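Local atomic coordinates of FMN reductase (NADPH) (Bacillus subtilis, PDB entry 3N2S), a protein that uses NADPH to reduce FMN, and also reduces nitroaromatic compounds, quinones and azo dyes. Residues Q44-I49 against L111-L116; E55-L60 against E71-F76; I138-D143 against K232-L237. One frame throughout, in Å; residues are numbered along the deposited sequence.

Interaction 1. Residues Q44-I49 against L111-L116; sequences QAYSII and LIDAAL
The turn leading into strand 46-51 packs here against the long helix 104-127, beside the FMN pocket of the nitroreductase fold. D113 carries the polar half of the contact. Its OD2 accepts the backbone N-H of A45 through the anti lone pair, 3.0 Å from A45 N to D113 OD2 at an N-H...O angle of 159°. Q44 N lies nearby, but its angle is poor and it is hydrogen-bonded to T39 OG1 instead. T39 OG1 is also hydrogen-bonded to D113 OD2, so that oxygen is gripped twice, while D113 OD1 is bonded to S40 N; the buried carboxylate is thus held at both oxygens. A45 is the centre of an inverse gamma turn closed by a weak bond from Y46 N to Q44 O. The strand begins at Y46, whose CB is directed toward the helix. With CG in the crowded position between N and carbonyl carbon (chi1 58°), Y46 rests CB on A114 CB at 3.8 Å, and the CD2 corner of its ring lies 3.9 Å from D113 CB. The ring and carboxylate planes are 73° apart. Replacing D113 by an alanine would probably loosen the turn, because the acceptor for A45 N and the partners of T39 and S40 would go together. T39 and S40 line the FMN pocket, as do I112 and L116; by holding the first two, D113, whose side chain is about 4 Å from FMN, acts as a second-shell residue. Q44 OE1 meets L176 N of the second subunit, and A115 packs on its own copy there. Such a flavin site, built along a helix at the dimer interface, is characteristic of the nitroreductase family.

Interaction 2. Residues E55-L60 against E71-F76; sequences EKKREL and EKNGHF
The F76 ring meets L60 edge-on: L60 CD1 lies near the ring plane, 3.9 Å from F76 CE2, and the two side chains cross obliquely. At the edge of the R58 guanidinium, in its plane, sits the carboxylate of E55, gripped side-on by NE and NH1, one to each oxygen, in a salt bridge within helix 54-63; both oxygens are met from above the carboxylate plane. E71 lies alongside R58, its carboxylate turned 86° from the guanidinium. E71 OE2 touches R58 CB at 3.6 Å, whereas E71 OE2 and R58 NE stay 5.9 Å apart. Buried K57 runs out from the helix, bends at chi3 (86°) and meets N73 tip to tip, NZ donating to N73 OD1 over 2.7 Å from above the amide carbonyl plane. The amide is steadied by a bond from N73 ND2 to Y69 O. V51 on strand 46-51 flanks both K57 and L60. Since K57 bonds across the contact to a neutral amide oxygen, its charge would probably be compensated less fully than by a carboxylate, whereas E71 and R58 meet mainly through R58's aliphatic stem.

Interaction 3. Residues I138-D143 against K232-L237; sequences IRNELD and KPRTYL
Four hydrogen bonds join the two segments. The hydroxyl of Y236 serves two: Y236 OH donates to R139 O over 2.6 Å and accepts L142 N at 2.8 Å in a nearly straight line (172°), so it spans the break between the 3-10 turn and helix 142-149, just after N-cap residue E141. R234, extended from CG to NE, grips N140 side-on, with NE 2.9 Å and NH2 3.0 Å from N140 OD1. That oxygen lies close to the guanidinium plane, yet the donors approach from above the amide carbonyl plane. Among charges, R139 NH2 and R234 NH1 stand 3.6 Å apart, their guanidinium planes nearly perpendicular; E105 of the second subunit forms salt bridges with both arginines and would probably offset much of their repulsion. In the apolar part, R139 CB lies over one face of the R234 guanidinium, L142 CD1 touches L237 CD2 at 3.7 Å, and L237 CG sits over one face of the Y236 ring, offset toward the rim. The type I turn R234-L237 brings Y236 and L237 to the same partner segment. The contact thus joins the start of helix 142-149 to the turn ahead of helix 237-243, with L142 also packing on Y240 of that helix and on L156 and P157 of strand 155-164.

From the N terminus, strand 46-51 opens interaction 1 and helix 54-63 follows directly with interaction 2. The latter closes first, a short loop returning the chain at 71-76 to enter strand 75-82, the neighbour of 46-51 in the antiparallel sheet. Interaction 1 closes only when helix 104-127 arrives, so its span encloses interaction 2. Interaction 3 comes afterwards in series: it opens at 138-143, beyond strand 131-135, and closes 89 residues later near the C terminus. Interactions 1 and 2 thus tie helices 104-127 and 54-63 to the neighbouring strands 46-51 and 75-82, interaction 3 ties the C-terminal part of the chain to the start of helix 142-149, and all three reach the second subunit.

Interaction 1. Residues Q44-I49 against L111-L116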
ATOM      1  N   GLN A  44      10.454  -4.441   6.508  1.00 12.10           N
ATOM      2  CA  GLN A  44       9.293  -4.198   7.384  1.00 12.24           C
ATOM      3  C   GLN A  44       9.303  -2.732   7.861  1.00 16.65           C
ATOM      4  O   GLN A  44       9.302  -2.453   9.064  1.00 15.57           O
ATOM      5  CB  GLN A  44       9.294  -5.190   8.578  1.00 13.02           C
ATOM      6  CG  GLN A  44       9.195  -6.647   8.146  1.00 14.43           C
ATOM      7  CD  GLN A  44       9.686  -7.618   9.206  1.00 19.49           C
ATOM      8  OE1 GLN A  44       8.973  -7.971  10.132  1.00 12.97           O
ATOM      9  NE2 GLN A  44      10.882  -8.123   9.050  1.00 12.66           N
ATOM     10  N   ALA A  45       9.356  -1.810   6.888  1.00 13.71           N
ATOM     11  CA  ALA A  45       9.549  -0.371   7.125  1.00 14.21           C
ATOM     12  C   ALA A  45       8.301   0.388   7.596  1.00 14.78           C
ATOM     13  O   ALA A  45       7.960   1.431   7.055  1.00 13.57           O
ATOM     14  CB  ALA A  45      10.173   0.282   5.896  1.00 14.61           C
ATOM     15  N   TYR A  46       7.664  -0.116   8.653  1.00 11.89           N
ATOM     16  CA  TYR A  46       6.452   0.506   9.186  1.00 11.42           C
ATOM     17  C   TYR A  46       6.293   0.273  10.679  1.00 15.82           C
ATOM     18  O   TYR A  46       6.918  -0.624  11.258  1.00 17.15           O
ATOM     19  CB  TYR A  46       5.196  -0.017   8.425  1.00 13.53           C
ATOM     20  CG  TYR A  46       5.034  -1.520   8.495  1.00 13.57           C
ATOM     21  CD1 TYR A  46       4.299  -2.113   9.518  1.00 15.55           C
ATOM     22  CD2 TYR A  46       5.685  -2.351   7.586  1.00 13.87           C
ATOM     23  CE1 TYR A  46       4.227  -3.498   9.644  1.00 16.67           C
ATOM     24  CE2 TYR A  46       5.614  -3.736   7.693  1.00 14.31           C
ATOM     25  CZ  TYR A  46       4.889  -4.306   8.726  1.00 20.14           C
ATOM     26  OH  TYR A  46       4.826  -5.669   8.823  1.00 19.15           O
ATOM     27  N   SER A  47       5.398   1.056  11.286  1.00 11.87           N
ATOM     28  CA  SER A  47       4.956   0.939  12.662  1.00 11.40           C
ATOM     29  C   SER A  47       3.474   1.190  12.705  1.00 14.09           C
ATOM     30  O   SER A  47       2.925   1.855  11.817  1.00 13.02           O
ATOM     31  CB  SER A  47       5.701   1.907  13.580  1.00 12.51           C
ATOM     32  OG  SER A  47       6.846   1.236  14.075  1.00 17.10           O
ATOM     33  N   ILE A  48       2.806   0.589  13.696  1.00  9.94           N
ATOM     34  CA  ILE A  48       1.365   0.706  13.890  1.00  8.46           C
ATOM     35  C   ILE A  48       1.140   1.234  15.291  1.00 15.38           C
ATOM     36  O   ILE A  48       1.568   0.601  16.259  1.00 16.61           O
ATOM     37  CB  ILE A  48       0.651  -0.655  13.667  1.00 10.37           C
ATOM     38  CG1 ILE A  48       1.024  -1.291  12.303  1.00 10.74           C
ATOM     39  CG2 ILE A  48      -0.874  -0.513  13.849  1.00 10.17           C
ATOM     40  CD1 ILE A  48       0.644  -2.810  12.153  1.00 14.23           C
ATOM     41  N   ILE A  49       0.490   2.391  15.411  1.00 11.45           N
ATOM     42  CA  ILE A  49       0.216   2.940  16.742  1.00 12.02           C
ATOM     43  C   ILE A  49      -1.270   2.733  17.034  1.00 15.42           C
ATOM     44  O   ILE A  49      -2.112   3.284  16.330  1.00 15.19           O
ATOM     45  CB  ILE A  49       0.665   4.422  16.898  1.00 15.97           C
ATOM     46  CG1 ILE A  49       2.174   4.574  16.508  1.00 18.00           C
ATOM     47  CG2 ILE A  49       0.405   4.918  18.360  1.00 15.38           C
ATOM     48  CD1 ILE A  49       2.638   5.940  16.362  1.00 21.44           C
ATOM     49  N   LEU A 111       6.262   3.542   2.357  1.00 12.23           N
ATOM     50  CA  LEU A 111       4.841   3.790   2.099  1.00 12.09           C
ATOM     51  C   LEU A 111       4.140   2.518   1.619  1.00 13.25           C
ATOM     52  O   LEU A 111       3.057   2.194   2.106  1.00 10.70           O
ATOM     53  CB  LEU A 111       4.654   4.906   1.060  1.00 13.50           C
ATOM     54  CG  LEU A 111       4.310   6.294   1.628  1.00 20.88           C
ATOM     55  CD1 LEU A 111       5.460   6.836   2.466  1.00 21.96           C
ATOM     56  CD2 LEU A 111       4.003   7.260   0.511  1.00 26.94           C
ATOM     57  N   ILE A 112       4.763   1.803   0.668  1.00 10.97           N
ATOM     58  CA  ILE A 112       4.210   0.551   0.130  1.00  9.87           C
ATOM     59  C   ILE A 112       4.144  -0.513   1.243  1.00 12.93           C
ATOM     60  O   ILE A 112       3.116  -1.157   1.399  1.00 11.94           O
ATOM     61  CB  ILE A 112       4.977   0.085  -1.139  1.00 11.44           C
ATOM     62  CG1 ILE A 112       4.737   1.106  -2.304  1.00 11.01           C
ATOM     63  CG2 ILE A 112       4.558  -1.353  -1.538  1.00 10.00           C
ATOM     64  CD1 ILE A 112       5.775   1.023  -3.455  1.00 16.68           C
ATOM     65  N   ASP A 113       5.223  -0.674   2.025  1.00  9.66           N
ATOM     66  CA  ASP A 113       5.238  -1.662   3.118  1.00  9.03           C
ATOM     67  C   ASP A 113       4.084  -1.417   4.099  1.00 11.75           C
ATOM     68  O   ASP A 113       3.383  -2.354   4.456  1.00 11.92           O
ATOM     69  CB  ASP A 113       6.581  -1.622   3.866  1.00 10.92           C
ATOM     70  CG  ASP A 113       7.574  -2.713   3.479  1.00 17.79           C
ATOM     71  OD1 ASP A 113       7.478  -3.241   2.341  1.00 17.69           O
ATOM     72  OD2 ASP A 113       8.449  -3.033   4.309  1.00 18.07           O
ATOM     73  N   ALA A 114       3.896  -0.164   4.543  1.00  9.89           N
ATOM     74  CA  ALA A 114       2.825   0.204   5.480  1.00 10.66           C
ATOM     75  C   ALA A 114       1.451  -0.040   4.881  1.00 11.82           C
ATOM     76  O   ALA A 114       0.562  -0.520   5.587  1.00  9.33           O
ATOM     77  CB  ALA A 114       2.958   1.671   5.891  1.00 11.88           C
ATOM     78  N   ALA A 115       1.262   0.315   3.588  1.00  9.04           N
ATOM     79  CA  ALA A 115      -0.044   0.126   2.923  1.00 10.24           C
ATOM     80  C   ALA A 115      -0.394  -1.368   2.774  1.00 13.59           C
ATOM     81  O   ALA A 115      -1.540  -1.739   3.038  1.00 13.69           O
ATOM     82  CB  ALA A 115      -0.056   0.814   1.563  1.00 10.46           C
ATOM     83  N   LEU A 116       0.583  -2.227   2.404  1.00  8.99           N
ATOM     84  CA  LEU A 116       0.291  -3.675   2.288  1.00  9.26           C
ATOM     85  C   LEU A 116      -0.123  -4.233   3.646  1.00 13.14           C
ATOM     86  O   LEU A 116      -1.082  -5.005   3.721  1.00 12.07           O
ATOM     87  CB  LEU A 116       1.494  -4.480   1.740  1.00  9.30           C
ATOM     88  CG  LEU A 116       2.116  -4.056   0.407  1.00 14.37           C
ATOM     89  CD1 LEU A 116       3.261  -4.997   0.021  1.00 14.17           C
ATOM     90  CD2 LEU A 116       1.109  -3.955  -0.705  1.00 12.96           C
TER

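Interaction 2. Residues E55-L60 against E71-F76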
ATOM      1  N   GLU A  55      -8.450  11.247  24.898  1.00 16.61           N
ATOM      2  CA  GLU A  55      -7.947  12.567  24.499  1.00 17.16           C
ATOM      3  C   GLU A  55      -7.211  12.530  23.176  1.00 19.94           C
ATOM      4  O   GLU A  55      -7.413  13.415  22.352  1.00 19.53           O
ATOM      5  CB  GLU A  55      -7.108  13.251  25.607  1.00 18.40           C
ATOM      6  CG  GLU A  55      -6.543  14.631  25.249  1.00 26.56           C
ATOM      7  CD  GLU A  55      -7.438  15.736  24.683  1.00 34.80           C
ATOM      8  OE1 GLU A  55      -8.676  15.616  24.780  1.00 27.79           O
ATOM      9  OE2 GLU A  55      -6.900  16.730  24.148  1.00 31.63           O
ATOM     10  N   LYS A  56      -6.364  11.515  22.961  1.00 16.16           N
ATOM     11  CA  LYS A  56      -5.627  11.399  21.686  1.00 14.61           C
ATOM     12  C   LYS A  56      -6.553  11.066  20.513  1.00 18.07           C
ATOM     13  O   LYS A  56      -6.383  11.629  19.437  1.00 17.76           O
ATOM     14  CB  LYS A  56      -4.497  10.363  21.791  1.00 14.97           C
ATOM     15  CG  LYS A  56      -3.415  10.779  22.795  1.00 16.33           C
ATOM     16  CD  LYS A  56      -2.242   9.785  22.826  1.00 20.97           C
ATOM     17  CE  LYS A  56      -1.197  10.203  23.844  1.00 17.29           C
ATOM     18  NZ  LYS A  56      -0.602  11.510  23.515  1.00 13.23           N
ATOM     19  N   LYS A  57      -7.541  10.177  20.712  1.00 16.59           N
ATOM     20  CA  LYS A  57      -8.511   9.820  19.654  1.00 16.29           C
ATOM     21  C   LYS A  57      -9.279  11.072  19.241  1.00 19.04           C
ATOM     22  O   LYS A  57      -9.499  11.292  18.048  1.00 16.41           O
ATOM     23  CB  LYS A  57      -9.499   8.747  20.152  1.00 18.08           C
ATOM     24  CG  LYS A  57      -8.915   7.331  20.227  1.00 20.38           C
ATOM     25  CD  LYS A  57      -9.918   6.298  20.760  1.00 24.90           C
ATOM     26  CE  LYS A  57     -10.781   5.744  19.645  1.00 23.23           C
ATOM     27  NZ  LYS A  57     -11.366   4.397  19.934  1.00 22.24           N
ATOM     28  N   ARG A  58      -9.657  11.910  20.239  1.00 16.91           N
ATOM     29  CA  ARG A  58     -10.373  13.173  20.023  1.00 15.49           C
ATOM     30  C   ARG A  58      -9.526  14.140  19.222  1.00 17.18           C
ATOM     31  O   ARG A  58     -10.005  14.681  18.229  1.00 13.76           O
ATOM     32  CB  ARG A  58     -10.811  13.816  21.362  1.00 15.06           C
ATOM     33  CG  ARG A  58     -11.787  14.979  21.139  1.00 24.17           C
ATOM     34  CD  ARG A  58     -11.717  16.023  22.241  1.00 23.63           C
ATOM     35  NE  ARG A  58     -10.361  16.544  22.469  1.00 25.18           N
ATOM     36  CZ  ARG A  58      -9.812  17.550  21.795  1.00 30.18           C
ATOM     37  NH1 ARG A  58      -8.581  17.950  22.076  1.00 21.94           N
ATOM     38  NH2 ARG A  58     -10.486  18.154  20.826  1.00 22.00           N
ATOM     39  N   GLU A  59      -8.269  14.363  19.639  1.00 15.94           N
ATOM     40  CA  GLU A  59      -7.373  15.282  18.932  1.00 15.91           C
ATOM     41  C   GLU A  59      -7.212  14.861  17.481  1.00 16.74           C
ATOM     42  O   GLU A  59      -7.292  15.701  16.590  1.00 17.85           O
ATOM     43  CB  GLU A  59      -5.979  15.333  19.590  1.00 17.53           C
ATOM     44  CG  GLU A  59      -5.920  15.991  20.952  1.00 25.27           C
ATOM     45  CD  GLU A  59      -4.553  15.819  21.581  1.00 45.03           C
ATOM     46  OE1 GLU A  59      -4.250  14.706  22.078  1.00 36.04           O
ATOM     47  OE2 GLU A  59      -3.760  16.782  21.508  1.00 29.70           O
ATOM     48  N   LEU A  60      -6.967  13.567  17.238  1.00 13.70           N
ATOM     49  CA  LEU A  60      -6.787  13.042  15.881  1.00 12.73           C
ATOM     50  C   LEU A  60      -8.046  13.229  15.049  1.00 17.74           C
ATOM     51  O   LEU A  60      -7.946  13.590  13.878  1.00 17.39           O
ATOM     52  CB  LEU A  60      -6.363  11.555  15.919  1.00 12.75           C
ATOM     53  CG  LEU A  60      -4.976  11.266  16.555  1.00 16.74           C
ATOM     54  CD1 LEU A  60      -4.772   9.791  16.774  1.00 15.73           C
ATOM     55  CD2 LEU A  60      -3.817  11.908  15.751  1.00 19.97           C
ATOM     56  N   GLU A  71     -13.037   8.783  16.799  1.00 17.31           N
ATOM     57  CA  GLU A  71     -13.205   8.677  18.265  1.00 17.78           C
ATOM     58  C   GLU A  71     -14.060   7.487  18.606  1.00 22.67           C
ATOM     59  O   GLU A  71     -13.737   6.762  19.544  1.00 23.35           O
ATOM     60  CB  GLU A  71     -13.936   9.895  18.861  1.00 18.54           C
ATOM     61  CG  GLU A  71     -13.143  11.165  18.984  1.00 30.13           C
ATOM     62  CD  GLU A  71     -13.842  12.208  19.841  1.00 42.92           C
ATOM     63  OE1 GLU A  71     -14.336  13.202  19.269  1.00 35.36           O
ATOM     64  OE2 GLU A  71     -13.888  12.040  21.081  1.00 34.63           O
ATOM     65  N   LYS A  72     -15.218   7.355  17.922  1.00 18.53           N
ATOM     66  CA  LYS A  72     -16.195   6.289  18.200  1.00 17.99           C
ATOM     67  C   LYS A  72     -15.970   5.110  17.292  1.00 22.22           C
ATOM     68  O   LYS A  72     -16.487   5.070  16.170  1.00 20.74           O
ATOM     69  CB  LYS A  72     -17.645   6.809  18.069  1.00 21.03           C
ATOM     70  CG  LYS A  72     -18.686   5.853  18.660  1.00 37.56           C
ATOM     71  CD  LYS A  72     -20.124   6.326  18.398  1.00 48.34           C
ATOM     72  CE  LYS A  72     -21.129   5.654  19.307  1.00 55.87           C
ATOM     73  NZ  LYS A  72     -21.241   4.197  19.045  1.00 68.81           N
ATOM     74  N   ASN A  73     -15.221   4.120  17.806  1.00 20.06           N
ATOM     75  CA  ASN A  73     -14.894   2.869  17.102  1.00 19.78           C
ATOM     76  C   ASN A  73     -14.402   1.829  18.126  1.00 23.22           C
ATOM     77  O   ASN A  73     -14.333   2.134  19.313  1.00 23.20           O
ATOM     78  CB  ASN A  73     -13.834   3.141  15.982  1.00 19.15           C
ATOM     79  CG  ASN A  73     -12.573   3.804  16.477  1.00 22.45           C
ATOM     80  OD1 ASN A  73     -12.031   3.439  17.524  1.00 15.29           O
ATOM     81  ND2 ASN A  73     -12.103   4.828  15.769  1.00 13.42           N
ATOM     82  N   GLY A  74     -14.035   0.642  17.666  1.00 20.81           N
ATOM     83  CA  GLY A  74     -13.524  -0.430  18.522  1.00 19.79           C
ATOM     84  C   GLY A  74     -12.062  -0.249  18.888  1.00 22.58           C
ATOM     85  O   GLY A  74     -11.612  -0.752  19.927  1.00 19.80           O
ATOM     86  N   HIS A  75     -11.297   0.433  17.994  1.00 17.66           N
ATOM     87  CA  HIS A  75      -9.872   0.777  18.146  1.00 17.00           C
ATOM     88  C   HIS A  75      -9.471   1.661  16.982  1.00 19.88           C
ATOM     89  O   HIS A  75     -10.017   1.492  15.882  1.00 19.30           O
ATOM     90  CB  HIS A  75      -8.979  -0.485  18.165  1.00 17.59           C
ATOM     91  CG  HIS A  75      -7.658  -0.287  18.865  1.00 21.02           C
ATOM     92  ND1 HIS A  75      -7.592   0.178  20.166  1.00 23.29           N
ATOM     93  CD2 HIS A  75      -6.400  -0.545  18.442  1.00 23.68           C
ATOM     94  CE1 HIS A  75      -6.309   0.214  20.481  1.00 23.06           C
ATOM     95  NE2 HIS A  75      -5.555  -0.226  19.483  1.00 23.69           N
ATOM     96  N   PHE A  76      -8.517   2.580  17.205  1.00 15.82           N
ATOM     97  CA  PHE A  76      -8.007   3.427  16.130  1.00 14.32           C
ATOM     98  C   PHE A  76      -6.519   3.152  15.924  1.00 18.40           C
ATOM     99  O   PHE A  76      -5.722   3.368  16.840  1.00 19.67           O
ATOM    100  CB  PHE A  76      -8.288   4.919  16.377  1.00 15.34           C
ATOM    101  CG  PHE A  76      -7.964   5.813  15.199  1.00 15.63           C
ATOM    102  CD1 PHE A  76      -8.658   5.688  13.995  1.00 17.00           C
ATOM    103  CD2 PHE A  76      -6.971   6.791  15.294  1.00 15.25           C
ATOM    104  CE1 PHE A  76      -8.339   6.511  12.907  1.00 16.68           C
ATOM    105  CE2 PHE A  76      -6.671   7.613  14.214  1.00 16.88           C
ATOM    106  CZ  PHE A  76      -7.364   7.476  13.036  1.00 14.48           C
TER

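Interaction 3. Residues I138-D143 against K232-L237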
ATOM      1  N   ILE A 138      -5.772  12.666   8.698  1.00 13.26           N
ATOM      2  CA  ILE A 138      -4.676  12.997   9.636  1.00 14.25           C
ATOM      3  C   ILE A 138      -3.522  13.755   8.915  1.00 18.07           C
ATOM      4  O   ILE A 138      -2.788  14.511   9.560  1.00 17.61           O
ATOM      5  CB  ILE A 138      -4.144  11.777  10.449  1.00 17.08           C
ATOM      6  CG1 ILE A 138      -3.462  10.725   9.545  1.00 15.85           C
ATOM      7  CG2 ILE A 138      -5.239  11.172  11.341  1.00 17.38           C
ATOM      8  CD1 ILE A 138      -2.554   9.745  10.288  1.00 16.16           C
ATOM      9  N   ARG A 139      -3.405  13.595   7.568  1.00 12.27           N
ATOM     10  CA  ARG A 139      -2.365  14.311   6.795  1.00 12.99           C
ATOM     11  C   ARG A 139      -2.644  15.817   6.623  1.00 17.69           C
ATOM     12  O   ARG A 139      -1.818  16.519   6.036  1.00 17.84           O
ATOM     13  CB  ARG A 139      -2.072  13.637   5.438  1.00 11.86           C
ATOM     14  CG  ARG A 139      -1.453  12.248   5.585  1.00 12.81           C
ATOM     15  CD  ARG A 139      -0.777  11.779   4.313  1.00 13.33           C
ATOM     16  NE  ARG A 139      -1.642  11.895   3.132  1.00 14.31           N
ATOM     17  CZ  ARG A 139      -2.552  10.998   2.748  1.00 29.05           C
ATOM     18  NH1 ARG A 139      -2.764   9.901   3.469  1.00 15.90           N
ATOM     19  NH2 ARG A 139      -3.291  11.216   1.667  1.00 17.73           N
ATOM     20  N   ASN A 140      -3.786  16.316   7.148  1.00 14.32           N
ATOM     21  CA  ASN A 140      -4.098  17.751   7.126  1.00 15.66           C
ATOM     22  C   ASN A 140      -3.113  18.494   8.027  1.00 20.77           C
ATOM     23  O   ASN A 140      -2.740  19.625   7.720  1.00 22.29           O
ATOM     24  CB  ASN A 140      -5.538  18.023   7.627  1.00 17.61           C
ATOM     25  CG  ASN A 140      -6.644  17.597   6.702  1.00 29.80           C
ATOM     26  OD1 ASN A 140      -6.493  17.582   5.482  1.00 23.94           O
ATOM     27  ND2 ASN A 140      -7.806  17.295   7.269  1.00 22.47           N
ATOM     28  N   GLU A 141      -2.703  17.870   9.150  1.00 16.00           N
ATOM     29  CA  GLU A 141      -1.852  18.502  10.158  1.00 16.07           C
ATOM     30  C   GLU A 141      -0.843  17.512  10.725  1.00 17.40           C
ATOM     31  O   GLU A 141      -0.861  17.247  11.917  1.00 15.77           O
ATOM     32  CB  GLU A 141      -2.735  19.069  11.291  1.00 17.70           C
ATOM     33  CG  GLU A 141      -3.805  20.047  10.831  1.00 31.74           C
ATOM     34  CD  GLU A 141      -4.061  21.238  11.730  1.00 58.52           C
ATOM     35  OE1 GLU A 141      -5.249  21.558  11.961  1.00 60.57           O
ATOM     36  OE2 GLU A 141      -3.077  21.866  12.184  1.00 52.37           O
ATOM     37  N   LEU A 142       0.024  16.939   9.873  1.00 17.69           N
ATOM     38  CA  LEU A 142       0.988  15.942  10.343  1.00 18.08           C
ATOM     39  C   LEU A 142       1.912  16.401  11.477  1.00 22.61           C
ATOM     40  O   LEU A 142       2.249  15.574  12.309  1.00 22.55           O
ATOM     41  CB  LEU A 142       1.793  15.322   9.204  1.00 17.82           C
ATOM     42  CG  LEU A 142       1.172  14.184   8.405  1.00 21.30           C
ATOM     43  CD1 LEU A 142       2.215  13.586   7.485  1.00 20.48           C
ATOM     44  CD2 LEU A 142       0.548  13.069   9.331  1.00 19.29           C
ATOM     45  N   ASP A 143       2.282  17.709  11.545  1.00 19.45           N
ATOM     46  CA  ASP A 143       3.142  18.238  12.615  1.00 19.46           C
ATOM     47  C   ASP A 143       2.441  18.061  13.953  1.00 20.41           C
ATOM     48  O   ASP A 143       3.059  17.613  14.907  1.00 19.98           O
ATOM     49  CB  ASP A 143       3.520  19.711  12.370  1.00 22.30           C
ATOM     50  CG  ASP A 143       4.814  20.147  13.070  1.00 45.96           C
ATOM     51  OD1 ASP A 143       4.856  20.118  14.322  1.00 49.32           O
ATOM     52  OD2 ASP A 143       5.765  20.558  12.365  1.00 55.25           O
ATOM     53  N   LYS A 232      -8.017  21.750  -0.079  1.00 40.05           N
ATOM     54  CA  LYS A 232      -7.051  21.280   0.951  1.00 38.63           C
ATOM     55  C   LYS A 232      -5.939  20.423   0.274  1.00 36.75           C
ATOM     56  O   LYS A 232      -5.853  19.214   0.529  1.00 37.06           O
ATOM     57  CB  LYS A 232      -7.776  20.489   2.044  1.00 39.49           C
ATOM     58  N   PRO A 233      -5.168  21.007  -0.685  1.00 28.85           N
ATOM     59  CA  PRO A 233      -4.190  20.205  -1.450  1.00 27.20           C
ATOM     60  C   PRO A 233      -3.011  19.621  -0.678  1.00 26.89           C
ATOM     61  O   PRO A 233      -2.301  18.767  -1.217  1.00 24.26           O
ATOM     62  CB  PRO A 233      -3.722  21.170  -2.541  1.00 29.07           C
ATOM     63  CG  PRO A 233      -3.929  22.505  -1.964  1.00 33.91           C
ATOM     64  CD  PRO A 233      -5.165  22.412  -1.145  1.00 29.23           C
ATOM     65  N   ARG A 234      -2.806  20.080   0.579  1.00 21.77           N
ATOM     66  CA  ARG A 234      -1.731  19.641   1.490  1.00 20.09           C
ATOM     67  C   ARG A 234      -0.316  19.858   0.893  1.00 21.77           C
ATOM     68  O   ARG A 234       0.566  18.984   0.984  1.00 17.98           O
ATOM     69  CB  ARG A 234      -1.936  18.180   1.947  1.00 18.76           C
ATOM     70  CG  ARG A 234      -3.237  17.950   2.719  1.00 19.78           C
ATOM     71  CD  ARG A 234      -3.561  16.472   2.853  1.00 14.25           C
ATOM     72  NE  ARG A 234      -4.871  16.264   3.484  1.00 12.08           N
ATOM     73  CZ  ARG A 234      -5.588  15.146   3.387  1.00 23.22           C
ATOM     74  NH1 ARG A 234      -5.130  14.111   2.698  1.00 17.76           N
ATOM     75  NH2 ARG A 234      -6.770  15.059   3.975  1.00 17.52           N
ATOM     76  N   THR A 235      -0.114  21.038   0.275  1.00 18.37           N
ATOM     77  CA  THR A 235       1.173  21.432  -0.348  1.00 17.81           C
ATOM     78  C   THR A 235       2.349  21.435   0.652  1.00 20.05           C
ATOM     79  O   THR A 235       3.470  21.111   0.257  1.00 19.07           O
ATOM     80  CB  THR A 235       1.032  22.800  -1.055  1.00 25.59           C
ATOM     81  OG1 THR A 235       0.824  23.815  -0.074  1.00 36.59           O
ATOM     82  CG2 THR A 235      -0.096  22.818  -2.052  1.00 16.96           C
ATOM     83  N   TYR A 236       2.082  21.751   1.940  1.00 15.62           N
ATOM     84  CA  TYR A 236       3.068  21.781   3.033  1.00 16.13           C
ATOM     85  C   TYR A 236       3.835  20.448   3.163  1.00 19.38           C
ATOM     86  O   TYR A 236       4.953  20.437   3.681  1.00 18.73           O
ATOM     87  CB  TYR A 236       2.405  22.175   4.372  1.00 18.41           C
ATOM     88  CG  TYR A 236       1.802  21.008   5.140  1.00 19.48           C
ATOM     89  CD1 TYR A 236       2.517  20.365   6.141  1.00 20.92           C
ATOM     90  CD2 TYR A 236       0.525  20.531   4.840  1.00 19.87           C
ATOM     91  CE1 TYR A 236       1.988  19.270   6.821  1.00 23.75           C
ATOM     92  CE2 TYR A 236      -0.019  19.434   5.519  1.00 20.26           C
ATOM     93  CZ  TYR A 236       0.716  18.816   6.515  1.00 24.77           C
ATOM     94  OH  TYR A 236       0.202  17.756   7.204  1.00 23.50           O
ATOM     95  N   LEU A 237       3.210  19.320   2.730  1.00 14.27           N
ATOM     96  CA  LEU A 237       3.836  17.994   2.785  1.00 13.79           C
ATOM     97  C   LEU A 237       5.104  17.894   1.937  1.00 15.84           C
ATOM     98  O   LEU A 237       5.974  17.100   2.265  1.00 16.49           O
ATOM     99  CB  LEU A 237       2.844  16.870   2.450  1.00 13.45           C
ATOM    100  CG  LEU A 237       1.720  16.641   3.498  1.00 16.94           C
ATOM    101  CD1 LEU A 237       0.676  15.678   2.975  1.00 16.82           C
ATOM    102  CD2 LEU A 237       2.301  16.095   4.808  1.00 18.73           C
TER